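PDB 2JGP: tyrocidine synthetase 3, which takes part in nonribosomal assembly of the antibiotic tyrocidine, its carrier domain probably presenting the growing peptide on a phosphopantetheine arm to a condensation domain that forms peptide bonds. Local coordinates for residues A[16-21]-A[49-54]; A[9-14]-A[55-60]. All coordinates share one frame; numbering follows the deposited sequence.

Interaction 1 (A[16-21]-A[49-54])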
ATOM      1  N   ALA A  16       8.174 -18.679   8.728  1.00 62.13           N
ATOM      2  CA  ALA A  16       9.633 -18.691   8.674  1.00 62.25           C
ATOM      3  C   ALA A  16      10.216 -18.152   9.967  1.00 62.51           C
ATOM      4  O   ALA A  16      11.174 -18.702  10.486  1.00 62.48           O
ATOM      5  CB  ALA A  16      10.127 -17.879   7.492  1.00 61.85           C
ATOM      6  N   GLN A  17       9.624 -17.065  10.464  1.00 62.85           N
ATOM      7  CA  GLN A  17      10.009 -16.448  11.737  1.00 63.73           C
ATOM      8  C   GLN A  17       9.877 -17.427  12.905  1.00 63.29           C
ATOM      9  O   GLN A  17      10.784 -17.547  13.727  1.00 63.55           O
ATOM     10  CB  GLN A  17       9.160 -15.187  11.964  1.00 64.43           C
ATOM     11  CG  GLN A  17       8.953 -14.729  13.414  1.00 67.41           C
ATOM     12  CD  GLN A  17       7.547 -15.044  13.965  1.00 70.20           C
ATOM     13  OE1 GLN A  17       6.517 -15.026  13.242  1.00 68.57           O
ATOM     14  NE2 GLN A  17       7.499 -15.316  15.253  1.00 71.43           N
ATOM     15  N   VAL A  18       8.744 -18.119  12.974  1.00 62.50           N
ATOM     16  CA  VAL A  18       8.518 -19.120  14.006  1.00 62.45           C
ATOM     17  C   VAL A  18       9.512 -20.290  13.914  1.00 62.29           C
ATOM     18  O   VAL A  18      10.049 -20.717  14.932  1.00 62.39           O
ATOM     19  CB  VAL A  18       7.060 -19.631  13.995  1.00 62.10           C
ATOM     20  CG1 VAL A  18       6.916 -20.865  14.870  1.00 62.69           C
ATOM     21  CG2 VAL A  18       6.109 -18.521  14.483  1.00 62.48           C
ATOM     22  N   TRP A  19       9.775 -20.788  12.706  1.00 62.36           N
ATOM     23  CA  TRP A  19      10.731 -21.891  12.539  1.00 62.56           C
ATOM     24  C   TRP A  19      12.132 -21.497  13.002  1.00 62.39           C
ATOM     25  O   TRP A  19      12.821 -22.285  13.641  1.00 62.10           O
ATOM     26  CB  TRP A  19      10.815 -22.339  11.084  1.00 62.96           C
ATOM     27  CG  TRP A  19       9.645 -23.133  10.590  1.00 63.49           C
ATOM     28  CD1 TRP A  19       8.366 -23.121  11.079  1.00 63.84           C
ATOM     29  CD2 TRP A  19       9.634 -24.020   9.463  1.00 63.87           C
ATOM     30  NE1 TRP A  19       7.573 -23.955  10.339  1.00 65.01           N
ATOM     31  CE2 TRP A  19       8.324 -24.522   9.340  1.00 64.57           C
ATOM     32  CE3 TRP A  19      10.610 -24.444   8.552  1.00 64.06           C
ATOM     33  CZ2 TRP A  19       7.956 -25.427   8.338  1.00 64.31           C
ATOM     34  CZ3 TRP A  19      10.244 -25.343   7.556  1.00 63.99           C
ATOM     35  CH2 TRP A  19       8.927 -25.822   7.460  1.00 64.03           C
ATOM     36  N   GLU A  20      12.553 -20.285  12.651  1.00 62.51           N
ATOM     37  CA  GLU A  20      13.863 -19.775  13.064  1.00 62.71           C
ATOM     38  C   GLU A  20      14.004 -19.762  14.585  1.00 62.82           C
ATOM     39  O   GLU A  20      15.027 -20.180  15.121  1.00 62.68           O
ATOM     40  CB  GLU A  20      14.093 -18.373  12.503  1.00 63.04           C
ATOM     41  CG  GLU A  20      14.304 -18.356  10.999  1.00 63.33           C
ATOM     42  CD  GLU A  20      14.188 -16.967  10.392  1.00 66.02           C
ATOM     43  OE1 GLU A  20      14.506 -16.827   9.193  1.00 64.22           O
ATOM     44  OE2 GLU A  20      13.789 -16.022  11.108  1.00 66.58           O
ATOM     45  N   GLN A  21      12.968 -19.296  15.271  1.00 62.85           N
ATOM     46  CA  GLN A  21      12.967 -19.273  16.736  1.00 63.10           C
ATOM     47  C   GLN A  21      12.970 -20.673  17.341  1.00 62.64           C
ATOM     48  O   GLN A  21      13.769 -20.972  18.239  1.00 62.15           O
ATOM     49  CB  GLN A  21      11.756 -18.498  17.251  1.00 63.41           C
ATOM     50  CG  GLN A  21      11.791 -17.009  16.922  1.00 65.47           C
ATOM     51  CD  GLN A  21      13.061 -16.325  17.407  1.00 68.07           C
ATOM     52  OE1 GLN A  21      13.751 -15.652  16.635  1.00 71.81           O
ATOM     53  NE2 GLN A  21      13.385 -16.505  18.682  1.00 69.10           N
ATOM     54  N   SER A  49       2.465 -25.042  18.614  1.00 65.85           N
ATOM     55  CA  SER A  49       2.170 -24.244  19.800  1.00 66.20           C
ATOM     56  C   SER A  49       2.426 -22.758  19.560  1.00 66.06           C
ATOM     57  O   SER A  49       1.604 -21.920  19.928  1.00 65.56           O
ATOM     58  CB  SER A  49       3.005 -24.718  20.990  1.00 66.11           C
ATOM     59  OG  SER A  49       2.605 -26.011  21.401  1.00 67.80           O
ATOM     60  N   SER A  50       3.569 -22.441  18.950  1.00 66.12           N
ATOM     61  CA  SER A  50       3.940 -21.043  18.681  1.00 66.28           C
ATOM     62  C   SER A  50       2.980 -20.341  17.728  1.00 66.00           C
ATOM     63  O   SER A  50       2.658 -19.169  17.928  1.00 65.61           O
ATOM     64  CB  SER A  50       5.359 -20.949  18.116  1.00 66.33           C
ATOM     65  OG  SER A  50       6.308 -21.339  19.091  1.00 67.88           O
ATOM     66  N   MET A  51       2.540 -21.049  16.689  1.00 65.92           N
ATOM     67  CA  MET A  51       1.580 -20.482  15.735  1.00 65.92           C
ATOM     68  C   MET A  51       0.216 -20.275  16.385  1.00 65.67           C
ATOM     69  O   MET A  51      -0.485 -19.318  16.062  1.00 65.40           O
ATOM     70  CB  MET A  51       1.449 -21.369  14.493  1.00 65.98           C
ATOM     71  CG  MET A  51       2.714 -21.425  13.647  1.00 66.01           C
ATOM     72  SD  MET A  51       3.164 -19.829  12.933  1.00 66.96           S
ATOM     73  CE  MET A  51       1.847 -19.602  11.738  1.00 68.13           C
ATOM     74  N   HIS A  52      -0.153 -21.163  17.305  1.00 65.72           N
ATOM     75  CA  HIS A  52      -1.383 -20.986  18.072  1.00 65.69           C
ATOM     76  C   HIS A  52      -1.296 -19.758  18.984  1.00 65.46           C
ATOM     77  O   HIS A  52      -2.237 -18.962  19.052  1.00 65.16           O
ATOM     78  CB  HIS A  52      -1.706 -22.240  18.897  1.00 65.82           C
ATOM     79  CG  HIS A  52      -2.807 -22.038  19.894  1.00 66.75           C
ATOM     80  ND1 HIS A  52      -4.130 -21.905  19.528  1.00 68.06           N
ATOM     81  CD2 HIS A  52      -2.776 -21.931  21.242  1.00 67.15           C
ATOM     82  CE1 HIS A  52      -4.868 -21.734  20.610  1.00 68.25           C
ATOM     83  NE2 HIS A  52      -4.072 -21.745  21.664  1.00 67.78           N
ATOM     84  N   ASN A  53      -0.169 -19.605  19.675  1.00 65.12           N
ATOM     85  CA  ASN A  53       0.007 -18.498  20.617  1.00 65.00           C
ATOM     86  C   ASN A  53       0.123 -17.129  19.947  1.00 64.42           C
ATOM     87  O   ASN A  53      -0.483 -16.163  20.407  1.00 63.97           O
ATOM     88  CB  ASN A  53       1.228 -18.735  21.516  1.00 65.19           C
ATOM     89  CG  ASN A  53       1.021 -19.875  22.506  1.00 66.17           C
ATOM     90  OD1 ASN A  53      -0.109 -20.283  22.781  1.00 66.95           O
ATOM     91  ND2 ASN A  53       2.120 -20.389  23.050  1.00 67.79           N
ATOM     92  N   GLU A  54       0.903 -17.045  18.875  1.00 63.95           N
ATOM     93  CA  GLU A  54       1.150 -15.765  18.213  1.00 63.95           C
ATOM     94  C   GLU A  54       0.010 -15.384  17.265  1.00 63.52           C
ATOM     95  O   GLU A  54      -0.350 -14.204  17.185  1.00 63.28           O
ATOM     96  CB  GLU A  54       2.489 -15.788  17.468  1.00 64.12           C
ATOM     97  CG  GLU A  54       2.946 -14.425  16.902  1.00 64.85           C
ATOM     98  CD  GLU A  54       3.261 -13.379  17.967  1.00 64.89           C
ATOM     99  OE1 GLU A  54       3.309 -12.176  17.625  1.00 65.94           O
ATOM    100  OE2 GLU A  54       3.468 -13.750  19.136  1.00 65.60           O
TER

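Interaction 2 (A[9-14]-A[55-60])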
ATOM      1  N   SER A   9       4.925 -14.154   0.987  1.00 61.92           N
ATOM      2  CA  SER A   9       3.572 -13.896   1.443  1.00 61.93           C
ATOM      3  C   SER A   9       3.596 -13.709   2.936  1.00 62.00           C
ATOM      4  O   SER A   9       4.580 -14.051   3.590  1.00 61.65           O
ATOM      5  CB  SER A   9       2.656 -15.067   1.107  1.00 61.96           C
ATOM      6  OG  SER A   9       2.994 -16.207   1.876  1.00 61.86           O
ATOM      7  N   VAL A  10       2.490 -13.212   3.480  1.00 62.21           N
ATOM      8  CA  VAL A  10       2.392 -13.001   4.923  1.00 62.37           C
ATOM      9  C   VAL A  10       2.568 -14.308   5.709  1.00 62.09           C
ATOM     10  O   VAL A  10       3.274 -14.322   6.707  1.00 61.98           O
ATOM     11  CB  VAL A  10       1.065 -12.262   5.307  1.00 62.76           C
ATOM     12  CG1 VAL A  10      -0.159 -13.110   4.947  1.00 63.73           C
ATOM     13  CG2 VAL A  10       1.054 -11.902   6.775  1.00 64.14           C
ATOM     14  N   TRP A  11       1.961 -15.405   5.259  1.00 61.65           N
ATOM     15  CA  TRP A  11       2.074 -16.665   5.998  1.00 61.62           C
ATOM     16  C   TRP A  11       3.456 -17.299   5.855  1.00 61.57           C
ATOM     17  O   TRP A  11       3.927 -17.935   6.780  1.00 61.16           O
ATOM     18  CB  TRP A  11       0.948 -17.649   5.641  1.00 61.79           C
ATOM     19  CG  TRP A  11      -0.345 -17.234   6.266  1.00 61.62           C
ATOM     20  CD1 TRP A  11      -1.464 -16.790   5.621  1.00 62.31           C
ATOM     21  CD2 TRP A  11      -0.636 -17.162   7.668  1.00 62.04           C
ATOM     22  NE1 TRP A  11      -2.443 -16.468   6.534  1.00 61.83           N
ATOM     23  CE2 TRP A  11      -1.960 -16.683   7.798  1.00 62.17           C
ATOM     24  CE3 TRP A  11       0.091 -17.459   8.829  1.00 61.81           C
ATOM     25  CZ2 TRP A  11      -2.570 -16.506   9.034  1.00 63.23           C
ATOM     26  CZ3 TRP A  11      -0.517 -17.283  10.057  1.00 62.68           C
ATOM     27  CH2 TRP A  11      -1.837 -16.813  10.152  1.00 62.84           C
ATOM     28  N   GLU A  12       4.114 -17.113   4.712  1.00 61.57           N
ATOM     29  CA  GLU A  12       5.501 -17.571   4.573  1.00 61.73           C
ATOM     30  C   GLU A  12       6.415 -16.816   5.539  1.00 61.68           C
ATOM     31  O   GLU A  12       7.280 -17.420   6.189  1.00 62.37           O
ATOM     32  CB  GLU A  12       5.987 -17.437   3.130  1.00 61.72           C
ATOM     33  CG  GLU A  12       5.438 -18.519   2.215  1.00 62.11           C
ATOM     34  CD  GLU A  12       6.021 -18.480   0.822  1.00 61.94           C
ATOM     35  OE1 GLU A  12       5.601 -19.321  -0.012  1.00 62.06           O
ATOM     36  OE2 GLU A  12       6.907 -17.632   0.556  1.00 62.62           O
ATOM     37  N   ALA A  13       6.193 -15.507   5.666  1.00 61.19           N
ATOM     38  CA  ALA A  13       6.956 -14.678   6.604  1.00 61.03           C
ATOM     39  C   ALA A  13       6.708 -15.093   8.057  1.00 60.77           C
ATOM     40  O   ALA A  13       7.650 -15.292   8.810  1.00 60.72           O
ATOM     41  CB  ALA A  13       6.614 -13.205   6.412  1.00 61.25           C
ATOM     42  N   ARG A  14       5.439 -15.236   8.434  1.00 60.48           N
ATOM     43  CA  ARG A  14       5.079 -15.606   9.801  1.00 60.55           C
ATOM     44  C   ARG A  14       5.660 -16.961  10.192  1.00 60.46           C
ATOM     45  O   ARG A  14       6.258 -17.111  11.251  1.00 60.06           O
ATOM     46  CB  ARG A  14       3.555 -15.625   9.967  1.00 60.69           C
ATOM     47  CG  ARG A  14       2.934 -14.242   9.961  1.00 60.03           C
ATOM     48  CD  ARG A  14       1.425 -14.292   9.907  1.00 60.78           C
ATOM     49  NE  ARG A  14       0.872 -12.951  10.082  1.00 61.24           N
ATOM     50  CZ  ARG A  14      -0.342 -12.574   9.688  1.00 61.84           C
ATOM     51  NH1 ARG A  14      -1.169 -13.431   9.102  1.00 62.69           N
ATOM     52  NH2 ARG A  14      -0.731 -11.325   9.882  1.00 62.18           N
ATOM     53  N   TYR A  55      -0.565 -16.369  16.569  1.00 63.00           N
ATOM     54  CA  TYR A  55      -1.527 -16.095  15.484  1.00 62.84           C
ATOM     55  C   TYR A  55      -2.901 -16.760  15.618  1.00 63.19           C
ATOM     56  O   TYR A  55      -3.749 -16.566  14.751  1.00 62.83           O
ATOM     57  CB  TYR A  55      -0.900 -16.469  14.136  1.00 62.55           C
ATOM     58  CG  TYR A  55       0.400 -15.747  13.895  1.00 61.91           C
ATOM     59  CD1 TYR A  55       1.620 -16.418  13.943  1.00 61.30           C
ATOM     60  CD2 TYR A  55       0.413 -14.373  13.665  1.00 60.98           C
ATOM     61  CE1 TYR A  55       2.822 -15.740  13.739  1.00 61.45           C
ATOM     62  CE2 TYR A  55       1.604 -13.686  13.465  1.00 59.96           C
ATOM     63  CZ  TYR A  55       2.802 -14.372  13.501  1.00 61.47           C
ATOM     64  OH  TYR A  55       3.972 -13.680  13.313  1.00 61.84           O
ATOM     65  N   GLN A  56      -3.132 -17.518  16.690  1.00 63.57           N
ATOM     66  CA  GLN A  56      -4.392 -18.261  16.863  1.00 64.23           C
ATOM     67  C   GLN A  56      -4.757 -19.071  15.621  1.00 64.80           C
ATOM     68  O   GLN A  56      -5.916 -19.094  15.195  1.00 64.82           O
ATOM     69  CB  GLN A  56      -5.546 -17.316  17.217  1.00 64.37           C
ATOM     70  CG  GLN A  56      -5.726 -17.064  18.692  1.00 64.65           C
ATOM     71  CD  GLN A  56      -6.994 -16.301  18.976  1.00 64.44           C
ATOM     72  OE1 GLN A  56      -7.278 -15.295  18.332  1.00 63.12           O
ATOM     73  NE2 GLN A  56      -7.770 -16.776  19.946  1.00 65.28           N
ATOM     74  N   VAL A  57      -3.757 -19.708  15.024  1.00 65.35           N
ATOM     75  CA  VAL A  57      -3.978 -20.606  13.905  1.00 66.01           C
ATOM     76  C   VAL A  57      -3.577 -21.993  14.374  1.00 66.55           C
ATOM     77  O   VAL A  57      -2.465 -22.191  14.858  1.00 66.92           O
ATOM     78  CB  VAL A  57      -3.175 -20.189  12.666  1.00 66.21           C
ATOM     79  CG1 VAL A  57      -3.329 -21.221  11.555  1.00 66.82           C
ATOM     80  CG2 VAL A  57      -3.642 -18.812  12.184  1.00 66.24           C
ATOM     81  N   ASP A  58      -4.499 -22.937  14.248  1.00 66.93           N
ATOM     82  CA  ASP A  58      -4.304 -24.288  14.750  1.00 67.32           C
ATOM     83  C   ASP A  58      -3.940 -25.203  13.589  1.00 67.18           C
ATOM     84  O   ASP A  58      -4.789 -25.544  12.766  1.00 67.80           O
ATOM     85  CB  ASP A  58      -5.574 -24.760  15.454  1.00 67.64           C
ATOM     86  CG  ASP A  58      -5.934 -23.891  16.656  1.00 68.69           C
ATOM     87  OD1 ASP A  58      -5.022 -23.541  17.438  1.00 70.77           O
ATOM     88  OD2 ASP A  58      -7.127 -23.555  16.819  1.00 70.00           O
ATOM     89  N   ILE A  59      -2.665 -25.566  13.515  1.00 66.70           N
ATOM     90  CA  ILE A  59      -2.148 -26.414  12.454  1.00 66.51           C
ATOM     91  C   ILE A  59      -2.058 -27.834  13.003  1.00 66.19           C
ATOM     92  O   ILE A  59      -1.314 -28.069  13.956  1.00 65.93           O
ATOM     93  CB  ILE A  59      -0.739 -25.968  12.016  1.00 66.54           C
ATOM     94  CG1 ILE A  59      -0.754 -24.530  11.490  1.00 67.05           C
ATOM     95  CG2 ILE A  59      -0.187 -26.903  10.946  1.00 66.90           C
ATOM     96  CD1 ILE A  59       0.646 -23.947  11.313  1.00 67.45           C
ATOM     97  N   PRO A  60      -2.821 -28.782  12.423  1.00 65.84           N
ATOM     98  CA  PRO A  60      -2.715 -30.154  12.914  1.00 65.71           C
ATOM     99  C   PRO A  60      -1.302 -30.678  12.707  1.00 65.54           C
ATOM    100  O   PRO A  60      -0.664 -30.330  11.717  1.00 65.02           O
ATOM    101  CB  PRO A  60      -3.709 -30.925  12.036  1.00 65.81           C
ATOM    102  CG  PRO A  60      -4.613 -29.892  11.459  1.00 65.62           C
ATOM    103  CD  PRO A  60      -3.780 -28.670  11.311  1.00 65.91           C
TER

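Interaction 1 (A[16-21]-A[49-54])
V18 sets its two methyl groups against S50 and M51, joining helix 10-23 to helix 41-55 in the helical bundle of the peptidyl carrier domain. The contact is apolar throughout, with no hydrogen bond between the two segments, and the closest CA atoms, those of V18 and S50, are 6.8 Å apart. A branched, short valine suits so close an approach, because each branch can serve a different neighbour. Its CG1, anti to the backbone N (chi1 168°), presses on the methylene of S50, 3.6 Å from CB. Serine fits here because its small CB lets the helices draw together while the hydroxyl is used within its own helix, OG bonding to the carbonyl oxygen of R46, one turn earlier. The second branch faces the thioether. A bend at chi2 brings the sulfur of M51 to V18, and a second at chi3 then turns the terminal methyl, CE, away from it. The flexible, unbranched methionine can thus meet several neighbours at once, packing also on W11 and L15 of helix 10-23, I77 of helix 70-79 and I59. The sulfur, SD, lies 3.6 Å from V18 CG2 and 4.0 Å from V18 CB.

Interaction 2 (A[9-14]-A[55-60])
R14 lays its aliphatic chain over one face of the Y55 ring. Its CD makes a CH-pi contact, 3.9 Å from the ring centroid and 21° off the normal, while CG comes within 3.5 Å of Y55 CZ. Extended from CG to NE, the chain crosses the phenol and carries the guanidinium beyond it, with NE 3.5 Å from Y55 CE2. Arginine suits this place by combining a long apolar stem with a charged head: NE bonds to G403 O and NH2 forms a salt bridge with D406. The phenol packs by its ring, and its OH probably hydrogen-bonds to the side-chain amide of Q17. W11 turns the edge of its six-membered ring toward the face of Y55, an edge-to-face pair with planes at 78° and centroids 5.9 Å apart. The tip of the indole also reaches the loop after helix 41-55, where CH2 touches V57 CG2 at 3.4 Å, compact branched against broad aromatic. Helix 10-23 is thereby packed against the loop leading to helix 61-66. With no hydrogen bond between the segments, cohesion rests on dispersion and weak CH-pi and aromatic attraction; the polar groups of R14, and probably Y55 OH, find partners elsewhere.

Interactions 1 and 2 lie side by side in the carrier domain, centres about 8 Å apart, and share helix 10-23. Along the chain the order is 9-14, 16-21, 49-54, 55-60, so both segments of interaction 1 fall between the two segments of interaction 2. Within these contacts residues 16-21 meet the second half of helix 41-55, while 9-14 meet its last residue and the following loop, with M51 reaching both. The two sites touch directly: M51 CE packs on W11 CZ3 at 3.7 Å, and M51 CG lies 4.0 Å from I59 CD1. Interaction 2 also borders residues 403-406, linking the carrier core to the condensation-domain part of the chain.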